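Local coordinates for Alr3699 protein (Nostoc sp., PDB 4XSO) that belongs to the GT-B clan of glycosyltransferases and is built from two Rossmann-like alpha/beta domains, at residues A[26-31]-A[99-104]; A[35-40]-A[95-100]. All coordinates share one frame; numbering follows the deposited sequence.

Interaction 1. Residues A[26-31]-A[99-104]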
loop_
_atom_site.group_PDB
_atom_site.type_symbol
_atom_site.label_atom_id
_atom_site.label_comp_id
_atom_site.label_asym_id
_atom_site.label_seq_id
_atom_site.Cartn_x
_atom_site.Cartn_y
_atom_site.Cartn_z
ATOM N N ILE A 26 25.882 -0.163 2.419
ATOM C CA ILE A 26 26.837 0.755 3.102
ATOM C C ILE A 26 27.648 1.536 2.057
ATOM O O ILE A 26 27.737 2.785 2.071
ATOM C CB ILE A 26 27.829 0.005 4.048
ATOM C CG1 ILE A 26 27.103 -0.765 5.162
ATOM C CG2 ILE A 26 28.856 0.962 4.649
ATOM C CD1 ILE A 26 26.042 0.020 5.861
ATOM N N ASP A 27 28.248 0.756 1.158
ATOM C CA ASP A 27 29.107 1.229 0.080
ATOM C C ASP A 27 28.360 2.070 -0.942
ATOM O O ASP A 27 28.855 3.144 -1.409
ATOM C CB ASP A 27 29.793 0.013 -0.621
ATOM C CG ASP A 27 30.839 -0.697 0.295
ATOM O OD1 ASP A 27 31.513 -0.002 1.104
ATOM O OD2 ASP A 27 30.938 -1.942 0.263
ATOM N N ILE A 28 27.136 1.664 -1.256
ATOM C CA ILE A 28 26.323 2.464 -2.222
ATOM C C ILE A 28 25.934 3.835 -1.622
ATOM O O ILE A 28 26.040 4.834 -2.277
ATOM C CB ILE A 28 25.075 1.674 -2.625
ATOM C CG1 ILE A 28 25.415 0.425 -3.436
ATOM C CG2 ILE A 28 24.143 2.521 -3.436
ATOM C CD1 ILE A 28 24.324 -0.630 -3.346
ATOM N N ALA A 29 25.575 3.844 -0.338
ATOM C CA ALA A 29 25.089 4.999 0.372
ATOM C C ALA A 29 26.138 6.033 0.855
ATOM O O ALA A 29 25.845 7.252 0.939
ATOM C CB ALA A 29 24.266 4.517 1.536
ATOM N N LYS A 30 27.365 5.599 1.107
ATOM C CA LYS A 30 28.358 6.491 1.682
ATOM C C LYS A 30 28.582 7.771 0.933
ATOM O O LYS A 30 28.674 8.797 1.573
ATOM C CB LYS A 30 29.731 5.794 1.927
ATOM C CG LYS A 30 29.901 5.284 3.363
ATOM C CD LYS A 30 31.318 4.784 3.686
ATOM C CE LYS A 30 31.602 3.393 3.128
ATOM N NZ LYS A 30 32.857 2.783 3.660
ATOM N N PRO A 31 28.666 7.720 -0.422
ATOM C CA PRO A 31 28.851 8.921 -1.205
ATOM C C PRO A 31 27.691 9.893 -1.050
ATOM O O PRO A 31 27.829 11.078 -1.431
ATOM C CB PRO A 31 28.939 8.418 -2.657
ATOM C CG PRO A 31 29.325 7.000 -2.539
ATOM C CD PRO A 31 28.752 6.507 -1.250
ATOM N N LEU A 99 14.251 10.670 -4.600
ATOM C CA LEU A 99 14.328 9.386 -5.185
ATOM C C LEU A 99 14.264 8.313 -4.074
ATOM O O LEU A 99 14.817 8.491 -2.982
ATOM C CB LEU A 99 15.678 9.288 -5.920
ATOM C CG LEU A 99 15.833 7.934 -6.683
ATOM C CD1 LEU A 99 16.370 8.133 -8.070
ATOM C CD2 LEU A 99 16.709 6.925 -5.963
ATOM N N ILE A 100 13.615 7.197 -4.379
ATOM C CA ILE A 100 13.474 6.100 -3.465
ATOM C C ILE A 100 14.267 4.954 -4.056
ATOM O O ILE A 100 14.066 4.600 -5.243
ATOM C CB ILE A 100 11.994 5.650 -3.311
ATOM C CG1 ILE A 100 11.124 6.778 -2.775
ATOM C CG2 ILE A 100 11.855 4.484 -2.394
ATOM C CD1 ILE A 100 9.644 6.397 -2.969
ATOM N N TYR A 101 15.171 4.375 -3.229
ATOM C CA TYR A 101 16.090 3.337 -3.719
ATOM C C TYR A 101 15.886 2.114 -2.839
ATOM O O TYR A 101 16.334 2.070 -1.687
ATOM C CB TYR A 101 17.518 3.900 -3.681
ATOM C CG TYR A 101 18.611 3.140 -4.330
ATOM C CD1 TYR A 101 19.040 1.925 -3.846
ATOM C CD2 TYR A 101 19.358 3.740 -5.347
ATOM C CE1 TYR A 101 20.152 1.283 -4.382
ATOM C CE2 TYR A 101 20.467 3.105 -5.915
ATOM C CZ TYR A 101 20.861 1.886 -5.440
ATOM O OH TYR A 101 21.959 1.267 -5.995
ATOM N N ALA A 102 15.101 1.188 -3.365
ATOM C CA ALA A 102 14.720 -0.057 -2.651
ATOM C C ALA A 102 15.750 -1.137 -2.903
ATOM O O ALA A 102 16.046 -1.485 -4.061
ATOM C CB ALA A 102 13.353 -0.515 -3.110
ATOM N N ASN A 103 16.249 -1.688 -1.794
ATOM C CA ASN A 103 17.371 -2.585 -1.787
ATOM C C ASN A 103 17.034 -4.067 -1.486
ATOM O O ASN A 103 17.909 -4.913 -1.495
ATOM C CB ASN A 103 18.426 -2.039 -0.832
ATOM C CG ASN A 103 19.830 -2.538 -1.175
ATOM O OD1 ASN A 103 20.299 -2.318 -2.255
ATOM N ND2 ASN A 103 20.509 -3.177 -0.218
ATOM N N THR A 104 15.765 -4.357 -1.241
ATOM C CA THR A 104 15.314 -5.701 -0.905
ATOM C C THR A 104 13.883 -5.789 -1.347
ATOM O O THR A 104 13.273 -4.777 -1.772
ATOM C CB THR A 104 15.375 -6.034 0.620
ATOM O OG1 THR A 104 14.350 -5.303 1.322
ATOM C CG2 THR A 104 16.734 -5.762 1.197
#

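Interaction 2. Residues A[35-40]-A[95-100]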
loop_
_atom_site.group_PDB
_atom_site.type_symbol
_atom_site.label_atom_id
_atom_site.label_comp_id
_atom_site.label_asym_id
_atom_site.label_seq_id
_atom_site.Cartn_x
_atom_site.Cartn_y
_atom_site.Cartn_z
ATOM N N ARG A 35 23.062 13.543 2.112
ATOM C CA ARG A 35 21.791 13.809 1.460
ATOM C C ARG A 35 21.000 12.495 1.272
ATOM O O ARG A 35 20.333 12.261 0.232
ATOM C CB ARG A 35 22.035 14.536 0.115
ATOM C CG ARG A 35 22.882 13.756 -0.908
ATOM C CD ARG A 35 23.355 14.684 -2.022
ATOM N NE ARG A 35 24.380 14.181 -2.943
ATOM C CZ ARG A 35 24.222 13.740 -4.187
ATOM N NH1 ARG A 35 23.059 13.628 -4.793
ATOM N NH2 ARG A 35 25.261 13.350 -4.835
ATOM N N ALA A 36 21.103 11.625 2.246
ATOM C CA ALA A 36 20.358 10.380 2.213
ATOM C C ALA A 36 19.895 9.954 3.564
ATOM O O ALA A 36 20.356 10.498 4.541
ATOM C CB ALA A 36 21.195 9.309 1.553
ATOM N N LEU A 37 18.930 9.018 3.588
ATOM C CA LEU A 37 18.386 8.373 4.742
ATOM C C LEU A 37 18.215 6.904 4.378
ATOM O O LEU A 37 17.668 6.602 3.322
ATOM C CB LEU A 37 17.028 8.979 5.103
ATOM C CG LEU A 37 16.339 8.418 6.355
ATOM C CD1 LEU A 37 17.230 8.452 7.575
ATOM C CD2 LEU A 37 15.046 9.221 6.635
ATOM N N VAL A 38 18.689 5.988 5.212
ATOM C CA VAL A 38 18.314 4.579 5.089
ATOM C C VAL A 38 17.145 4.213 6.053
ATOM O O VAL A 38 17.250 4.278 7.270
ATOM C CB VAL A 38 19.493 3.612 5.344
ATOM C CG1 VAL A 38 19.016 2.164 5.132
ATOM C CG2 VAL A 38 20.638 3.887 4.412
ATOM N N GLY A 39 16.019 3.883 5.474
ATOM C CA GLY A 39 14.853 3.428 6.205
ATOM C C GLY A 39 14.925 1.898 6.288
ATOM O O GLY A 39 14.999 1.178 5.260
ATOM N N LEU A 40 14.992 1.399 7.505
ATOM C CA LEU A 40 14.907 -0.019 7.734
ATOM C C LEU A 40 13.505 -0.434 8.233
ATOM O O LEU A 40 12.831 0.319 8.898
ATOM C CB LEU A 40 15.932 -0.431 8.788
ATOM C CG LEU A 40 17.409 -0.160 8.502
ATOM C CD1 LEU A 40 18.248 -0.627 9.697
ATOM C CD2 LEU A 40 17.835 -0.848 7.220
ATOM N N HIS A 95 8.368 12.409 0.715
ATOM C CA HIS A 95 8.099 13.781 0.289
ATOM C C HIS A 95 9.367 14.629 0.402
ATOM O O HIS A 95 9.656 15.407 -0.499
ATOM C CB HIS A 95 6.891 14.404 1.079
ATOM C CG HIS A 95 6.773 15.888 0.929
ATOM N ND1 HIS A 95 6.180 16.482 -0.167
ATOM C CD2 HIS A 95 7.204 16.903 1.716
ATOM C CE1 HIS A 95 6.247 17.798 -0.044
ATOM N NE2 HIS A 95 6.861 18.080 1.092
ATOM N N GLU A 96 10.173 14.393 1.437
ATOM C CA GLU A 96 11.418 15.146 1.663
ATOM C C GLU A 96 12.615 14.686 0.835
ATOM O O GLU A 96 13.708 15.279 0.920
ATOM C CB GLU A 96 11.794 15.025 3.134
ATOM C CG GLU A 96 10.661 15.389 4.092
ATOM C CD GLU A 96 10.227 16.852 3.950
ATOM O OE1 GLU A 96 11.078 17.698 3.576
ATOM O OE2 GLU A 96 9.043 17.173 4.216
ATOM N N TYR A 97 12.431 13.623 0.047
ATOM C CA TYR A 97 13.532 13.071 -0.737
ATOM C C TYR A 97 13.173 13.136 -2.224
ATOM O O TYR A 97 12.016 13.424 -2.579
ATOM C CB TYR A 97 13.856 11.658 -0.232
ATOM C CG TYR A 97 14.482 11.712 1.136
ATOM C CD1 TYR A 97 13.682 11.816 2.262
ATOM C CD2 TYR A 97 15.866 11.727 1.288
ATOM C CE1 TYR A 97 14.224 11.984 3.507
ATOM C CE2 TYR A 97 16.430 11.884 2.532
ATOM C CZ TYR A 97 15.601 12.031 3.624
ATOM O OH TYR A 97 16.121 12.117 4.837
ATOM N N ASP A 98 14.151 12.954 -3.096
ATOM C CA ASP A 98 13.914 13.088 -4.515
ATOM C C ASP A 98 13.842 11.741 -5.256
ATOM O O ASP A 98 13.544 11.717 -6.429
ATOM C CB ASP A 98 15.028 13.856 -5.131
ATOM C CG ASP A 98 15.203 15.200 -4.503
ATOM O OD1 ASP A 98 14.300 16.054 -4.567
ATOM O OD2 ASP A 98 16.257 15.388 -3.899
ATOM N N LEU A 99 14.251 10.670 -4.600
ATOM C CA LEU A 99 14.328 9.386 -5.185
ATOM C C LEU A 99 14.264 8.313 -4.074
ATOM O O LEU A 99 14.817 8.491 -2.982
ATOM C CB LEU A 99 15.678 9.288 -5.920
ATOM C CG LEU A 99 15.833 7.934 -6.683
ATOM C CD1 LEU A 99 16.370 8.133 -8.070
ATOM C CD2 LEU A 99 16.709 6.925 -5.963
ATOM N N ILE A 100 13.615 7.197 -4.379
ATOM C CA ILE A 100 13.474 6.100 -3.465
ATOM C C ILE A 100 14.267 4.954 -4.056
ATOM O O ILE A 100 14.066 4.600 -5.243
ATOM C CB ILE A 100 11.994 5.650 -3.311
ATOM C CG1 ILE A 100 11.124 6.778 -2.775
ATOM C CG2 ILE A 100 11.855 4.484 -2.394
ATOM C CD1 ILE A 100 9.644 6.397 -2.969
#

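Interaction 1. Residues A[26-31]-A[99-104]
Ile28, near the end of helix 20-29, points its branched side chain at Tyr101 and Asn103 of the segment 99-104. Its CG2 methyl lies anti to the backbone N (chi1 -67°, measured to CG1) and makes the closest approach, 3.6 Å from Tyr101 OH and 3.9 Å from Tyr101 CZ. The CD1 branch is looser, 4.0 Å from Tyr101 OH and 4.5 Å from Asn103 OD1. Beta-branched isoleucine suits the place because both of its arms reach the phenol end from the helix side, CG2 closer than CD1. Tyr101 has CG anti to its own backbone N (chi1 -170°), which carries the phenol away from its strand toward the helix, and the two side chains cross at about a right angle. Ile28 also touches His125 and Ile377, and Tyr101 OH hydrogen-bonds His125 ND1. The buried amide of Asn103 is likewise satisfied: OD1 pairs with His127 NE2, and ND2 donates to Ala21 O and Asp13 OD2.

This is helix-on-sheet packing in the N-terminal Rossmann-like domain, where helix 20-29 links parallel strands 9-13 and 36-40 by a beta-alpha-beta crossover. One residue on, the small Ala29 rests on Phe11 of strand 9-13, whose ring also stacks edge-to-face with Tyr101.

Interaction 2. Residues A[35-40]-A[95-100]
Ala36 and Tyr97 bring the two backbones to their nearest approach, with 7.9 Å between Ala36 CA and Tyr97 CA. The strands of these segments, 36-40 and 99-102, run parallel in one sheet but are not adjacent, since strand 9-13 lies between them. No hydrogen bond joins the two segments, and the contact is made where the chain leaves helix 85-95 and turns into strand 99-102.

Tyr97 bridges the distance. With CG anti to its carbonyl carbon (chi1 -70°), the ring stretches toward the start of strand 36-40. Its far end arrives beside Leu37: Tyr97 OH sits 3.3 Å from Leu37 CB, and Tyr97 CZ is 3.7 Å from the same carbon. The leucine adds a branch tip, Leu37 CD2, at 3.6 Å from Tyr97 OH, and the two side chains cross at about a right angle. Along the ring, Tyr97 CE2 passes 4.1 Å from Ala36 C, a backbone contact, because the methyl of Ala36 points away. A long, flat residue suits this position, as it must span an intervening strand, while leucine offers an apolar flank to the phenol. Lys8 makes a cation-pi interaction with Tyr97 and a hydrogen bond from its NZ to Glu96 O, tying the aromatic ring and its own turn to the beginning of strand 9-13.

Tyr97 also touches Leu10 of strand 9-13, the strand that exchanges backbone hydrogen bonds with Leu37. Beyond strand 36-40 comes strand 57-59, whose Glu58 touches Leu37, while Val38, the next residue, turns to the other face and packs on Phe11 and on Leu50 of helix 45-52.

Interactions 1 and 2 have centres about 9 Å apart, and their second segments overlap at Leu99 and Ile100, which take no part in either contact; the two use opposite faces of the N-terminal sheet. In 26-31 with 99-104, a tyrosine in the strand reaches out to the helix on one face; in 35-40 with 95-100, a tyrosine just before that strand reaches across the other. Strand 9-13 is the common floor, giving Phe11 to the first side and Leu10 to the second. Helix 20-29 and strand 36-40 follow each other in the chain: the helix meets strand 99-102 itself, at Tyr101 and the Asn103 that follows it, while strand 36-40 meets Tyr97 in the turn leading into it.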